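Local coordinates for protein cytosolic phospholipase A2 delta (Homo sapiens, PDB 5IZ5) that hydrolyses the sn-2 fatty acyl ester of glycerophospholipids in a calcium-dependent reaction, with a preference for linoleic acid at that position, at residues Lys158-Arg163 and Leu495-Phe500; Ala338-Tyr343 and Glu780-Leu785; Leu349-Leu354 and Leu788-Val793; Leu479-Trp484 and Tyr631-Met636. The protein carries 3 engineered substitutions. All coordinates share one frame; numbering follows the deposited sequence.

Contact 1 of 4, residues Lys158-Arg163 and Leu495-Phe500; sequences KVIVAR and LKYGAF
V159 and Y497 hold the closest backbone approach, CA to CA 6.4 Å, and no hydrogen bond joins the two segments, which meet through side chains packed on one tyrosine residue. A methyl and a methylene come side by side to the Y497 carbonyl oxygen: V159 CG2 lies 3.7 Å from Y497 O, and I160 CG1 is also 3.7 Å from Y497 O. The oxygen is satisfied by N157 ND2. N157 OD1 in turn accepts from the backbone N of V159, closing an Asx turn, and from I160 N, so a single asparagine shapes the start of strand 160-172 and ties it to Y497. That strand lies in an antiparallel sheet that probably belongs to the C2-like part, whereas 499-500 opens strand 499-501 of the mixed catalytic sheet, between strands 285-286 and 492-494; G498, at positive phi, and A499 both face F494 as a G1 beta bulge. The backbone places Y497 CB 3.9 Å from I160 CG1. With CG anti to the carbonyl carbon (chi1 -59°), the Y497 ring turns its CD1 beside I160 CD1, an oblique approach at 4.0 Å, while V159 CG2 comes in at the edge, near the ring plane. K496 bends back on its neighbour, placing CD 3.6 Å above one face of the Y497 ring, toward the rim. The ring hydroxyl hydrogen-bonds to E483 and to T641 N.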
# COMPACT_ATOMS: atom_id res chain seq x y z
N LYS B 158 19.41 -1.18 -3.72
CA LYS B 158 19.65 -2.05 -4.88
C LYS B 158 18.39 -2.41 -5.69
O LYS B 158 18.49 -3.16 -6.66
CB LYS B 158 20.42 -3.31 -4.49
CG LYS B 158 21.77 -3.03 -3.83
CD LYS B 158 22.67 -2.19 -4.72
CE LYS B 158 24.02 -1.97 -4.05
NZ LYS B 158 25.18 -2.07 -4.98
N VAL B 159 17.23 -1.89 -5.30
CA VAL B 159 16.03 -2.00 -6.15
C VAL B 159 15.44 -0.61 -6.43
O VAL B 159 15.13 -0.31 -7.58
CB VAL B 159 14.99 -3.04 -5.65
CG1 VAL B 159 15.56 -3.94 -4.57
CG2 VAL B 159 13.68 -2.40 -5.24
N ILE B 160 15.34 0.23 -5.41
CA ILE B 160 14.92 1.61 -5.56
C ILE B 160 16.15 2.50 -5.46
O ILE B 160 16.99 2.26 -4.60
CB ILE B 160 13.96 2.02 -4.43
CG1 ILE B 160 12.56 1.42 -4.64
CG2 ILE B 160 13.89 3.53 -4.24
CD1 ILE B 160 11.85 1.83 -5.92
N VAL B 161 16.21 3.54 -6.29
CA VAL B 161 17.30 4.52 -6.30
C VAL B 161 16.75 5.92 -6.08
O VAL B 161 15.81 6.37 -6.75
CB VAL B 161 18.04 4.54 -7.65
CG1 VAL B 161 19.12 5.62 -7.65
CG2 VAL B 161 18.65 3.19 -7.96
N ALA B 162 17.35 6.62 -5.12
CA ALA B 162 17.13 8.03 -4.93
C ALA B 162 18.23 8.79 -5.68
O ALA B 162 19.42 8.70 -5.35
CB ALA B 162 17.16 8.36 -3.46
N ARG B 163 17.82 9.52 -6.71
CA ARG B 163 18.75 10.31 -7.52
C ARG B 163 19.20 11.53 -6.73
O ARG B 163 18.48 11.98 -5.83
CB ARG B 163 18.08 10.77 -8.81
CG ARG B 163 17.56 9.64 -9.70
CD ARG B 163 18.68 8.75 -10.20
NE ARG B 163 19.64 9.51 -11.00
CZ ARG B 163 19.54 9.74 -12.31
NH1 ARG B 163 18.52 9.25 -13.02
NH2 ARG B 163 20.47 10.47 -12.92
N LEU B 495 6.74 -4.20 0.80
CA LEU B 495 7.65 -5.33 0.93
C LEU B 495 8.50 -5.53 -0.35
O LEU B 495 9.69 -5.76 -0.29
CB LEU B 495 6.86 -6.60 1.28
CG LEU B 495 6.08 -6.60 2.61
CD1 LEU B 495 5.22 -7.85 2.75
CD2 LEU B 495 7.02 -6.46 3.80
N LYS B 496 7.87 -5.39 -1.51
CA LYS B 496 8.57 -5.57 -2.80
C LYS B 496 9.73 -4.57 -3.04
O LYS B 496 10.78 -4.94 -3.58
CB LYS B 496 7.56 -5.47 -3.95
CG LYS B 496 8.08 -5.77 -5.35
CD LYS B 496 7.34 -4.95 -6.42
CE LYS B 496 6.01 -5.54 -6.81
NZ LYS B 496 5.56 -4.95 -8.10
N TYR B 497 9.54 -3.32 -2.64
CA TYR B 497 10.52 -2.26 -2.96
C TYR B 497 11.47 -1.92 -1.80
O TYR B 497 12.42 -1.13 -1.97
CB TYR B 497 9.80 -0.98 -3.40
CG TYR B 497 8.90 -1.11 -4.60
CD1 TYR B 497 9.42 -1.30 -5.87
CD2 TYR B 497 7.52 -1.02 -4.47
CE1 TYR B 497 8.58 -1.42 -6.98
CE2 TYR B 497 6.68 -1.13 -5.56
CZ TYR B 497 7.22 -1.33 -6.82
OH TYR B 497 6.39 -1.43 -7.91
N GLY B 498 11.21 -2.50 -0.63
CA GLY B 498 12.04 -2.24 0.54
C GLY B 498 12.07 -0.76 0.91
O GLY B 498 13.12 -0.20 1.17
N ALA B 499 10.89 -0.15 0.96
CA ALA B 499 10.78 1.29 1.12
C ALA B 499 9.63 1.62 2.05
O ALA B 499 8.50 1.20 1.82
CB ALA B 499 10.58 1.95 -0.24
N PHE B 500 9.93 2.36 3.11
CA PHE B 500 9.00 2.55 4.20
C PHE B 500 9.04 3.98 4.73
O PHE B 500 10.05 4.68 4.63
CB PHE B 500 9.35 1.57 5.34
CG PHE B 500 9.02 0.13 5.03
CD1 PHE B 500 7.88 -0.47 5.55
CD2 PHE B 500 9.87 -0.64 4.25
CE1 PHE B 500 7.57 -1.79 5.27
CE2 PHE B 500 9.57 -1.97 3.95
CZ PHE B 500 8.42 -2.54 4.47

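Contact 2 of 4, residues Ala338-Tyr343 and Glu780-Leu785; sequences AMTSLY and EDFERL
T340 lies between F782 and L785, its methyl touching both. That methyl, CG2, sits over one face of the F782 ring, 3.9 Å from the centroid and 20° off the normal, a CH-pi contact displaced toward the rim on the CE1 side. T340 OG1 comes to the same side of the ring, 3.6 Å from F782 CE1, but its hydrogen bond goes back along its own helix to A336 O. With CG anti to the backbone N (chi1 179°), F782 swings its ring across to T340. L785 meets the threonine from another direction: its CD2 is 4.0 Å from T340 CG2, which therefore packs on aromatic and aliphatic carbons together, and L785 CD1 reaches S341 CB at 4.3 Å. A serine in place of F782 would probably leave the T340 methyl without its aromatic partner and open a gap between the two helices. The helix axes approach to 9.3 Å and cross at -52°. G335, which with G334 binds substrate, is the first residue of helix 335-351, so F782 and L785 pack on the early turns of that helix, the T340 side chain about 8 Å from G335. Helix 386-397 adds L396 against T340 and R393 against F782, while helix 367-375, which follows the nucleophile S365, packs on M339 and Y343.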
# COMPACT_ATOMS: atom_id res chain seq x y z
N ALA B 338 -14.97 -12.01 12.18
CA ALA B 338 -13.53 -12.07 12.45
C ALA B 338 -13.18 -11.27 13.70
O ALA B 338 -12.41 -11.73 14.54
CB ALA B 338 -12.72 -11.57 11.26
N MET B 339 -13.74 -10.07 13.83
CA MET B 339 -13.46 -9.21 14.98
C MET B 339 -13.82 -9.91 16.29
O MET B 339 -13.02 -9.96 17.22
CB MET B 339 -14.22 -7.88 14.87
CG MET B 339 -13.98 -6.93 16.03
SD MET B 339 -15.03 -5.48 16.05
CE MET B 339 -16.63 -6.20 16.45
N THR B 340 -15.04 -10.43 16.35
CA THR B 340 -15.56 -11.09 17.55
C THR B 340 -14.75 -12.33 17.91
O THR B 340 -14.28 -12.47 19.04
CB THR B 340 -17.04 -11.48 17.37
OG1 THR B 340 -17.82 -10.30 17.16
CG2 THR B 340 -17.59 -12.24 18.58
N SER B 341 -14.57 -13.21 16.93
CA SER B 341 -13.87 -14.46 17.15
C SER B 341 -12.42 -14.25 17.60
O SER B 341 -11.92 -14.98 18.46
CB SER B 341 -13.91 -15.30 15.89
OG SER B 341 -13.27 -16.54 16.08
N LEU B 342 -11.76 -13.24 17.02
CA LEU B 342 -10.37 -12.92 17.36
C LEU B 342 -10.24 -12.47 18.81
O LEU B 342 -9.27 -12.81 19.48
CB LEU B 342 -9.83 -11.84 16.41
CG LEU B 342 -8.37 -11.39 16.60
CD1 LEU B 342 -7.40 -12.56 16.62
CD2 LEU B 342 -7.99 -10.42 15.49
N TYR B 343 -11.21 -11.70 19.30
CA TYR B 343 -11.26 -11.33 20.71
C TYR B 343 -11.23 -12.59 21.59
O TYR B 343 -10.51 -12.65 22.59
CB TYR B 343 -12.54 -10.54 21.02
CG TYR B 343 -12.44 -9.04 20.83
CD1 TYR B 343 -11.56 -8.29 21.60
CD2 TYR B 343 -13.25 -8.38 19.91
CE1 TYR B 343 -11.48 -6.91 21.45
CE2 TYR B 343 -13.17 -7.00 19.75
CZ TYR B 343 -12.29 -6.27 20.52
OH TYR B 343 -12.22 -4.91 20.36
N GLU B 780 -26.49 -12.46 22.93
CA GLU B 780 -26.59 -13.91 22.87
C GLU B 780 -25.66 -14.50 21.80
O GLU B 780 -24.86 -15.39 22.09
CB GLU B 780 -28.04 -14.30 22.57
CG GLU B 780 -28.50 -15.62 23.15
CD GLU B 780 -29.96 -15.93 22.81
OE1 GLU B 780 -30.47 -16.97 23.28
OE2 GLU B 780 -30.59 -15.14 22.07
N ASP B 781 -25.78 -14.01 20.56
CA ASP B 781 -24.99 -14.49 19.43
C ASP B 781 -23.51 -14.11 19.51
O ASP B 781 -22.64 -14.85 19.05
CB ASP B 781 -25.56 -13.98 18.10
CG ASP B 781 -26.91 -14.59 17.77
OD1 ASP B 781 -27.19 -15.73 18.19
OD2 ASP B 781 -27.70 -13.92 17.06
N PHE B 782 -23.23 -12.94 20.07
CA PHE B 782 -21.86 -12.49 20.29
C PHE B 782 -21.14 -13.46 21.23
O PHE B 782 -20.05 -13.94 20.91
CB PHE B 782 -21.85 -11.09 20.90
CG PHE B 782 -20.47 -10.55 21.18
CD1 PHE B 782 -19.84 -9.70 20.28
CD2 PHE B 782 -19.79 -10.89 22.35
CE1 PHE B 782 -18.57 -9.20 20.53
CE2 PHE B 782 -18.53 -10.39 22.60
CZ PHE B 782 -17.91 -9.54 21.69
N GLU B 783 -21.77 -13.73 22.37
CA GLU B 783 -21.17 -14.58 23.41
C GLU B 783 -20.86 -15.99 22.93
O GLU B 783 -19.79 -16.52 23.20
CB GLU B 783 -22.06 -14.64 24.66
CG GLU B 783 -22.02 -13.37 25.51
CD GLU B 783 -20.67 -13.15 26.18
OE1 GLU B 783 -20.14 -14.10 26.80
OE2 GLU B 783 -20.12 -12.03 26.09
N ARG B 784 -21.79 -16.59 22.18
CA ARG B 784 -21.58 -17.92 21.61
C ARG B 784 -20.33 -17.99 20.73
O ARG B 784 -19.52 -18.91 20.88
CB ARG B 784 -22.78 -18.35 20.78
CG ARG B 784 -23.95 -18.87 21.60
CD ARG B 784 -25.09 -19.29 20.69
NE ARG B 784 -26.40 -18.76 21.08
CZ ARG B 784 -27.50 -19.48 21.33
NH1 ARG B 784 -27.49 -20.80 21.29
NH2 ARG B 784 -28.62 -18.83 21.64
N LEU B 785 -20.19 -17.04 19.82
CA LEU B 785 -19.05 -17.02 18.90
C LEU B 785 -17.76 -16.78 19.67
O LEU B 785 -16.75 -17.45 19.44
CB LEU B 785 -19.22 -15.94 17.82
CG LEU B 785 -18.12 -15.79 16.76
CD1 LEU B 785 -17.75 -17.12 16.13
CD2 LEU B 785 -18.54 -14.80 15.69

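Contact 3 of 4, residues Leu349-Leu354 and Leu788-Val793; sequences LQKLGL and LSDYNV
V793 is the apolar centre here, with two leucines of the other segment converging on a single methyl group. L349 CD2 lies 4.0 Å from V793 CG1, the two side chains crossing at about a right angle, and L352 CD1 comes to 4.3 Å of V793 CG1. V793 CG1 is anti to the backbone N (chi1 166°), the setting that points this methyl at the leucines. Strand 672-676 closes the buried side, F676 touching both L349 and V793. The helix ends in a Schellman motif: G353 has positive phi, and the bonds L354 N to L349 O and G353 N to Q350 O, each 2.8 Å, turn the chain while L352 still faces V793. At the solvent side the contact is looser. K351, exposed and fully extended beyond CG, brings NZ to D790 OD2 at 3.4 Å, a salt bridge whose hydrogen bond is weak. D790 is a largely buried residue whose side chain rests on L347 and A348 of helix 335-351. Hydrophobic packing thus holds the inner half, while the long ion pair is likely to offset part of the cost of a carboxylate beside apolar side chains.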
# COMPACT_ATOMS: atom_id res chain seq x y z
N LEU B 349 -5.59 -17.17 24.72
CA LEU B 349 -4.13 -17.10 24.83
C LEU B 349 -3.71 -16.38 26.10
O LEU B 349 -2.69 -16.74 26.70
CB LEU B 349 -3.51 -16.43 23.59
CG LEU B 349 -3.63 -17.19 22.27
CD1 LEU B 349 -3.19 -16.30 21.11
CD2 LEU B 349 -2.82 -18.48 22.28
N GLN B 350 -4.48 -15.38 26.52
CA GLN B 350 -4.19 -14.66 27.75
C GLN B 350 -4.35 -15.58 28.95
O GLN B 350 -3.44 -15.71 29.77
CB GLN B 350 -5.10 -13.43 27.90
CG GLN B 350 -4.68 -12.50 29.02
CD GLN B 350 -5.55 -11.26 29.12
OE1 GLN B 350 -6.78 -11.35 29.18
NE2 GLN B 350 -4.92 -10.09 29.15
N LYS B 351 -5.51 -16.23 29.04
CA LYS B 351 -5.81 -17.14 30.14
C LYS B 351 -4.79 -18.27 30.25
O LYS B 351 -4.41 -18.65 31.35
CB LYS B 351 -7.21 -17.73 29.98
CG LYS B 351 -8.33 -16.75 30.29
CD LYS B 351 -9.67 -17.40 30.04
CE LYS B 351 -10.83 -16.49 30.39
NZ LYS B 351 -12.13 -17.12 30.02
N LEU B 352 -4.33 -18.79 29.11
CA LEU B 352 -3.31 -19.82 29.09
C LEU B 352 -1.90 -19.29 29.37
O LEU B 352 -0.96 -20.07 29.45
CB LEU B 352 -3.29 -20.53 27.73
CG LEU B 352 -4.56 -21.27 27.30
CD1 LEU B 352 -4.31 -21.90 25.93
CD2 LEU B 352 -4.97 -22.33 28.30
N GLY B 353 -1.76 -17.97 29.50
CA GLY B 353 -0.45 -17.35 29.69
C GLY B 353 0.44 -17.44 28.47
O GLY B 353 1.65 -17.30 28.58
N LEU B 354 -0.15 -17.65 27.29
CA LEU B 354 0.63 -17.81 26.06
C LEU B 354 0.67 -16.56 25.18
O LEU B 354 1.47 -16.49 24.24
CB LEU B 354 0.11 -19.01 25.27
CG LEU B 354 0.18 -20.35 26.00
CD1 LEU B 354 -0.47 -21.43 25.16
CD2 LEU B 354 1.61 -20.74 26.32
N LEU B 788 -17.02 -19.90 21.93
CA LEU B 788 -16.56 -20.96 21.03
C LEU B 788 -15.09 -20.77 20.69
O LEU B 788 -14.31 -21.72 20.75
CB LEU B 788 -17.39 -20.97 19.74
CG LEU B 788 -16.84 -21.84 18.61
CD1 LEU B 788 -16.76 -23.30 19.03
CD2 LEU B 788 -17.69 -21.70 17.36
N SER B 789 -14.74 -19.56 20.28
CA SER B 789 -13.37 -19.24 19.87
C SER B 789 -12.40 -19.45 21.03
O SER B 789 -11.36 -20.07 20.87
CB SER B 789 -13.29 -17.79 19.36
OG SER B 789 -14.21 -17.56 18.32
N ASP B 790 -12.77 -18.91 22.18
CA ASP B 790 -12.01 -19.09 23.42
C ASP B 790 -11.80 -20.57 23.72
O ASP B 790 -10.67 -21.02 23.96
CB ASP B 790 -12.77 -18.41 24.56
CG ASP B 790 -12.08 -18.55 25.90
OD1 ASP B 790 -10.86 -18.82 25.94
OD2 ASP B 790 -12.76 -18.38 26.93
N TYR B 791 -12.89 -21.33 23.68
CA TYR B 791 -12.84 -22.76 23.95
C TYR B 791 -11.91 -23.50 22.99
O TYR B 791 -11.07 -24.29 23.42
CB TYR B 791 -14.25 -23.35 23.87
CG TYR B 791 -14.27 -24.85 23.96
CD1 TYR B 791 -14.40 -25.50 25.19
CD2 TYR B 791 -14.17 -25.63 22.82
CE1 TYR B 791 -14.43 -26.88 25.27
CE2 TYR B 791 -14.19 -27.00 22.89
CZ TYR B 791 -14.32 -27.63 24.12
OH TYR B 791 -14.34 -29.00 24.19
N ASN B 792 -12.07 -23.26 21.69
CA ASN B 792 -11.28 -23.94 20.66
C ASN B 792 -9.78 -23.79 20.84
O ASN B 792 -9.02 -24.69 20.50
CB ASN B 792 -11.65 -23.45 19.26
CG ASN B 792 -13.00 -23.97 18.80
OD1 ASN B 792 -13.69 -24.68 19.53
ND2 ASN B 792 -13.38 -23.62 17.58
N VAL B 793 -9.35 -22.65 21.35
CA VAL B 793 -7.93 -22.45 21.63
C VAL B 793 -7.54 -23.12 22.96
O VAL B 793 -6.52 -23.79 23.02
CB VAL B 793 -7.57 -20.95 21.62
CG1 VAL B 793 -6.19 -20.71 22.23
CG2 VAL B 793 -7.60 -20.43 20.19

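Contact 4 of 4, residues Leu479-Trp484 and Tyr631-Met636; sequences LDFKEW and YQLDSM
D634 OD1 forms a salt bridge with K496 NZ and lies 3.8 Å from F481 CE2, so one carboxylate oxygen meets both a charge and a ring carbon. The approach to the ring is oblique, the ring and carboxylate planes standing 77° apart. K496 NZ also pairs with E483 OE1, which is 5.1 Å from D634 OD1; the shared ammonium probably offsets the repulsion between these two acids. F481 has CG anti to its backbone N (chi1 177°) and reaches toward the short helix 631-634; the strand that continues through E483 and W484 pairs antiparallel with strands 463-471 and 492-494 of the mixed catalytic-domain sheet. The L633 and F481 side chains cross at about a right angle, L633 CD1 reaching the ring obliquely, 3.7 Å from F481 CD2. Replacing F481 with an alanine would probably strip L633 of its apolar partner here, and K472 of its cation-pi face, leaving a gap beside the D634 carboxylate. After D634 the helix stops, and S635 OG donates to Q632 O at 2.9 Å, tilted 25° from the carbonyl plane.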
# COMPACT_ATOMS: atom_id res chain seq x y z
N LEU B 479 -5.27 -6.32 -14.01
CA LEU B 479 -6.31 -6.54 -12.97
C LEU B 479 -5.68 -7.17 -11.72
O LEU B 479 -5.99 -6.79 -10.58
CB LEU B 479 -7.42 -7.44 -13.53
CG LEU B 479 -8.74 -7.73 -12.75
CD1 LEU B 479 -8.54 -8.65 -11.55
CD2 LEU B 479 -9.45 -6.45 -12.34
N ASP B 480 -4.80 -8.12 -11.97
CA ASP B 480 -4.13 -8.91 -10.93
C ASP B 480 -2.70 -8.44 -10.60
O ASP B 480 -1.94 -9.19 -10.00
CB ASP B 480 -4.13 -10.40 -11.30
CG ASP B 480 -3.51 -10.69 -12.65
OD1 ASP B 480 -3.13 -11.85 -12.89
OD2 ASP B 480 -3.40 -9.76 -13.49
N PHE B 481 -2.35 -7.22 -11.03
CA PHE B 481 -1.19 -6.50 -10.48
C PHE B 481 -1.50 -6.09 -9.05
O PHE B 481 -2.48 -5.40 -8.81
CB PHE B 481 -0.91 -5.25 -11.30
CG PHE B 481 0.22 -4.40 -10.76
CD1 PHE B 481 -0.03 -3.40 -9.82
CD2 PHE B 481 1.52 -4.57 -11.22
CE1 PHE B 481 1.00 -2.61 -9.34
CE2 PHE B 481 2.55 -3.78 -10.74
CZ PHE B 481 2.29 -2.80 -9.80
N LYS B 482 -0.66 -6.50 -8.11
CA LYS B 482 -0.95 -6.28 -6.69
C LYS B 482 0.31 -6.36 -5.86
O LYS B 482 1.09 -7.29 -5.99
CB LYS B 482 -1.98 -7.32 -6.21
CG LYS B 482 -1.58 -8.76 -6.47
CD LYS B 482 -2.70 -9.68 -6.04
CE LYS B 482 -2.19 -11.05 -5.62
NZ LYS B 482 -3.02 -11.61 -4.51
N GLU B 483 0.49 -5.35 -5.00
CA GLU B 483 1.67 -5.17 -4.17
C GLU B 483 1.27 -5.05 -2.71
O GLU B 483 0.38 -4.27 -2.36
CB GLU B 483 2.42 -3.90 -4.60
CG GLU B 483 2.79 -3.91 -6.07
CD GLU B 483 3.35 -2.58 -6.55
OE1 GLU B 483 4.39 -2.61 -7.23
OE2 GLU B 483 2.75 -1.53 -6.25
N TRP B 484 1.92 -5.83 -1.85
CA TRP B 484 1.60 -5.81 -0.43
C TRP B 484 2.17 -4.56 0.22
O TRP B 484 3.36 -4.26 0.07
CB TRP B 484 2.12 -7.08 0.26
CG TRP B 484 1.41 -8.32 -0.21
CD1 TRP B 484 1.84 -9.19 -1.17
CD2 TRP B 484 0.14 -8.81 0.24
NE1 TRP B 484 0.92 -10.20 -1.34
CE2 TRP B 484 -0.14 -9.99 -0.49
CE3 TRP B 484 -0.79 -8.37 1.18
CZ2 TRP B 484 -1.31 -10.73 -0.30
CZ3 TRP B 484 -1.96 -9.11 1.37
CH2 TRP B 484 -2.21 -10.28 0.64
N TYR B 631 5.35 -11.33 -12.52
CA TYR B 631 6.43 -11.38 -13.52
C TYR B 631 6.35 -10.27 -14.59
O TYR B 631 7.23 -9.39 -14.67
CB TYR B 631 6.50 -12.74 -14.22
CG TYR B 631 7.32 -12.71 -15.50
CD1 TYR B 631 6.90 -13.37 -16.65
CD2 TYR B 631 8.52 -11.99 -15.56
CE1 TYR B 631 7.65 -13.33 -17.82
CE2 TYR B 631 9.27 -11.93 -16.73
CZ TYR B 631 8.84 -12.60 -17.85
OH TYR B 631 9.59 -12.55 -19.00
N GLN B 632 5.29 -10.32 -15.38
CA GLN B 632 5.24 -9.59 -16.66
C GLN B 632 5.25 -8.08 -16.45
O GLN B 632 6.06 -7.36 -17.04
CB GLN B 632 3.97 -9.96 -17.45
CG GLN B 632 3.69 -11.46 -17.55
CD GLN B 632 4.26 -12.13 -18.80
OE1 GLN B 632 4.85 -13.21 -18.71
NE2 GLN B 632 4.09 -11.50 -19.95
N LEU B 633 4.34 -7.61 -15.62
CA LEU B 633 4.30 -6.18 -15.29
C LEU B 633 5.56 -5.68 -14.57
O LEU B 633 6.01 -4.55 -14.80
CB LEU B 633 3.03 -5.84 -14.48
CG LEU B 633 2.20 -4.75 -15.15
CD1 LEU B 633 0.72 -4.82 -14.81
CD2 LEU B 633 2.77 -3.38 -14.82
N ASP B 634 6.16 -6.54 -13.75
CA ASP B 634 7.34 -6.15 -12.99
C ASP B 634 8.61 -6.07 -13.84
O ASP B 634 9.53 -5.31 -13.53
CB ASP B 634 7.53 -7.07 -11.79
CG ASP B 634 6.38 -6.94 -10.79
OD1 ASP B 634 5.62 -5.95 -10.85
OD2 ASP B 634 6.23 -7.82 -9.94
N SER B 635 8.65 -6.83 -14.94
CA SER B 635 9.76 -6.70 -15.91
C SER B 635 9.70 -5.37 -16.71
O SER B 635 10.60 -5.09 -17.51
CB SER B 635 9.83 -7.91 -16.86
OG SER B 635 8.84 -7.85 -17.87
N MET B 636 8.65 -4.57 -16.48
CA MET B 636 8.46 -3.27 -17.12
C MET B 636 8.71 -2.14 -16.12
O MET B 636 7.77 -1.66 -15.46
CB MET B 636 7.05 -3.14 -17.70
CG MET B 636 6.73 -4.16 -18.79
SD MET B 636 7.73 -4.01 -20.28
CE MET B 636 7.08 -2.49 -20.98

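How the contacts relate
From the N terminus, residues 158-163 open contact 1, then 338-343 and 349-354 on helix 335-351 open contacts 2 and 3, and 479-484 opens contact 4. Contact 1 closes first, at 495-500, and so crosses all the others. Contact 4 closes next, at 631-636, wholly within the loops of contacts 2 and 3, which cross each other when helix 779-794 returns. Contacts 1 and 4 touch where L495 packs on W484; contact 1 joins strand 160-172 to the mixed sheet, and contact 4 ties that sheet to helix 631-634. Contacts 2 and 3, centres 13 Å apart, meet at S341 OG and S789 OG (2.6 Å, a probable hydrogen bond) and join two helices some 40 Å from contact 1, centre to centre.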